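PDB 7C6O: cobalamin biosynthesis protein CobN from Mycobacterium tuberculosis, which is the large catalytic subunit of cobaltochelatase, which probably inserts cobalt into the corrin ring during cobalamin biosynthesis. Local coordinates for residues H1135-A1140 with N1186-H1191. Residues are numbered along the deposited sequence; the frame is centred on the assembly and turned at random.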
loop_
_atom_site.group_PDB
_atom_site.type_symbol
_atom_site.label_atom_id
_atom_site.label_comp_id
_atom_site.label_asym_id
_atom_site.label_seq_id
_atom_site.Cartn_x
_atom_site.Cartn_y
_atom_site.Cartn_z
ATOM N N HIS A 1135 4.507 -27.841 -6.361
ATOM C CA HIS A 1135 3.826 -26.724 -7.005
ATOM C C HIS A 1135 4.395 -26.402 -8.384
ATOM O O HIS A 1135 4.252 -25.268 -8.853
ATOM C CB HIS A 1135 3.860 -25.491 -6.098
ATOM C CG HIS A 1135 2.979 -25.622 -4.894
ATOM N ND1 HIS A 1135 1.624 -25.364 -4.933
ATOM C CD2 HIS A 1135 3.251 -26.014 -3.626
ATOM C CE1 HIS A 1135 1.103 -25.579 -3.738
ATOM N NE2 HIS A 1135 2.068 -25.973 -2.926
ATOM N N GLY A 1136 5.035 -27.373 -9.034
ATOM C CA GLY A 1136 5.322 -27.274 -10.458
ATOM C C GLY A 1136 6.096 -26.031 -10.850
ATOM O O GLY A 1136 7.104 -25.672 -10.233
ATOM N N TYR A 1137 5.606 -25.362 -11.901
ATOM C CA TYR A 1137 6.312 -24.223 -12.485
ATOM C C TYR A 1137 6.606 -23.151 -11.441
ATOM O O TYR A 1137 7.732 -22.646 -11.353
ATOM C CB TYR A 1137 5.489 -23.645 -13.641
ATOM C CG TYR A 1137 6.039 -22.366 -14.246
ATOM C CD1 TYR A 1137 5.713 -21.126 -13.713
ATOM C CD2 TYR A 1137 6.864 -22.399 -15.364
ATOM C CE1 TYR A 1137 6.206 -19.960 -14.261
ATOM C CE2 TYR A 1137 7.359 -21.231 -15.924
ATOM C CZ TYR A 1137 7.027 -20.015 -15.364
ATOM O OH TYR A 1137 7.514 -18.844 -15.910
ATOM N N LYS A 1138 5.601 -22.787 -10.642
ATOM C CA LYS A 1138 5.777 -21.690 -9.694
ATOM C C LYS A 1138 6.693 -22.089 -8.544
ATOM O O LYS A 1138 7.468 -21.265 -8.047
ATOM C CB LYS A 1138 4.417 -21.229 -9.172
ATOM C CG LYS A 1138 4.465 -19.959 -8.330
ATOM C CD LYS A 1138 5.175 -18.827 -9.060
ATOM C CE LYS A 1138 4.886 -17.481 -8.412
ATOM N NZ LYS A 1138 5.084 -17.508 -6.937
ATOM N N GLY A 1139 6.621 -23.347 -8.104
ATOM C CA GLY A 1139 7.568 -23.818 -7.109
ATOM C C GLY A 1139 9.003 -23.728 -7.595
ATOM O O GLY A 1139 9.894 -23.297 -6.860
ATOM N N ALA A 1140 9.239 -24.124 -8.848
ATOM C CA ALA A 1140 10.563 -23.978 -9.444
ATOM C C ALA A 1140 10.941 -22.510 -9.591
ATOM O O ALA A 1140 12.105 -22.139 -9.400
ATOM C CB ALA A 1140 10.596 -24.679 -10.801
ATOM N N ASN A 1186 9.996 -26.179 -15.207
ATOM C CA ASN A 1186 10.441 -24.824 -15.511
ATOM C C ASN A 1186 11.890 -24.824 -15.982
ATOM O O ASN A 1186 12.781 -24.351 -15.263
ATOM C CB ASN A 1186 10.275 -23.928 -14.281
ATOM C CG ASN A 1186 10.287 -22.448 -14.622
ATOM O OD1 ASN A 1186 10.824 -22.037 -15.650
ATOM N ND2 ASN A 1186 9.699 -21.638 -13.750
ATOM N N PRO A 1187 12.166 -25.335 -17.184
ATOM C CA PRO A 1187 13.557 -25.351 -17.666
ATOM C C PRO A 1187 14.150 -23.963 -17.823
ATOM O O PRO A 1187 15.371 -23.803 -17.690
ATOM C CB PRO A 1187 13.449 -26.083 -19.011
ATOM C CG PRO A 1187 12.038 -25.840 -19.450
ATOM C CD PRO A 1187 11.220 -25.837 -18.195
ATOM N N TRP A 1188 13.320 -22.951 -18.093
ATOM C CA TRP A 1188 13.821 -21.583 -18.184
ATOM C C TRP A 1188 14.439 -21.138 -16.865
ATOM O O TRP A 1188 15.486 -20.480 -16.850
ATOM C CB TRP A 1188 12.689 -20.636 -18.589
ATOM C CG TRP A 1188 11.908 -21.108 -19.779
ATOM C CD1 TRP A 1188 12.182 -20.858 -21.092
ATOM C CD2 TRP A 1188 10.725 -21.919 -19.763
ATOM N NE1 TRP A 1188 11.242 -21.461 -21.895
ATOM C CE2 TRP A 1188 10.337 -22.119 -21.105
ATOM C CE3 TRP A 1188 9.954 -22.493 -18.747
ATOM C CZ2 TRP A 1188 9.217 -22.869 -21.454
ATOM C CZ3 TRP A 1188 8.841 -23.236 -19.095
ATOM C CH2 TRP A 1188 8.483 -23.419 -20.438
ATOM N N ALA A 1189 13.804 -21.493 -15.746
ATOM C CA ALA A 1189 14.337 -21.120 -14.441
ATOM C C ALA A 1189 15.607 -21.899 -14.121
ATOM O O ALA A 1189 16.531 -21.360 -13.499
ATOM C CB ALA A 1189 13.280 -21.344 -13.361
ATOM N N LEU A 1190 15.669 -23.168 -14.533
ATOM C CA LEU A 1190 16.891 -23.946 -14.354
ATOM C C LEU A 1190 18.051 -23.320 -15.115
ATOM O O LEU A 1190 19.168 -23.229 -14.595
ATOM C CB LEU A 1190 16.668 -25.389 -14.810
ATOM C CG LEU A 1190 17.890 -26.310 -14.760
ATOM C CD1 LEU A 1190 18.393 -26.459 -13.332
ATOM C CD2 LEU A 1190 17.564 -27.673 -15.359
ATOM N N HIS A 1191 17.801 -22.879 -16.350
ATOM C CA HIS A 1191 18.826 -22.185 -17.118
ATOM C C HIS A 1191 19.277 -20.914 -16.408
ATOM O O HIS A 1191 20.480 -20.637 -16.316
ATOM C CB HIS A 1191 18.291 -21.865 -18.516
ATOM C CG HIS A 1191 19.330 -21.349 -19.462
ATOM N ND1 HIS A 1191 19.680 -20.017 -19.528
ATOM C CD2 HIS A 1191 20.087 -21.985 -20.387
ATOM C CE1 HIS A 1191 20.614 -19.856 -20.449
ATOM N NE2 HIS A 1191 20.878 -21.035 -20.986
#
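N1186 ND2 donates to Y1137 O at 3.3 Å, a fairly straight bond (163° at the hydrogen) that lies close to the amide plane. N1186 OD1 accepts from A1189 N at 3.0 Å, with the N-H coming from above the carbonyl plane. With one bond at each end, the amide is set in its rotation; it lies stacked on the Y1137 ring. The planes are only 12° apart, and N1186 ND2 lies 3.2 Å from Y1137 CE2, over one face near the rim. Y1137 has CG anti to its own nitrogen (chi1 174°), which swings the ring over the amide. Its hydroxyl is hydrogen-bonded to I383 O. W1188 CZ3 meets the edge of the same ring, 4.0 Å from Y1137 CE2. Beside the amide, A1140 CB packs on N1186 CB at 3.6 Å. I424 and I428 of helix 420-431 also touch the tyrosine, while M1182 of helix 1176-1185 touches both A1140 and A1189. The contact joins the first turns of helices 1136-1157 and 1187-1203 in the mostly helical C-terminal region. The arrangement is an asparagine N-cap of helix 1187-1203, with the capping amide also stacked on an aromatic ring of helix 1136-1157.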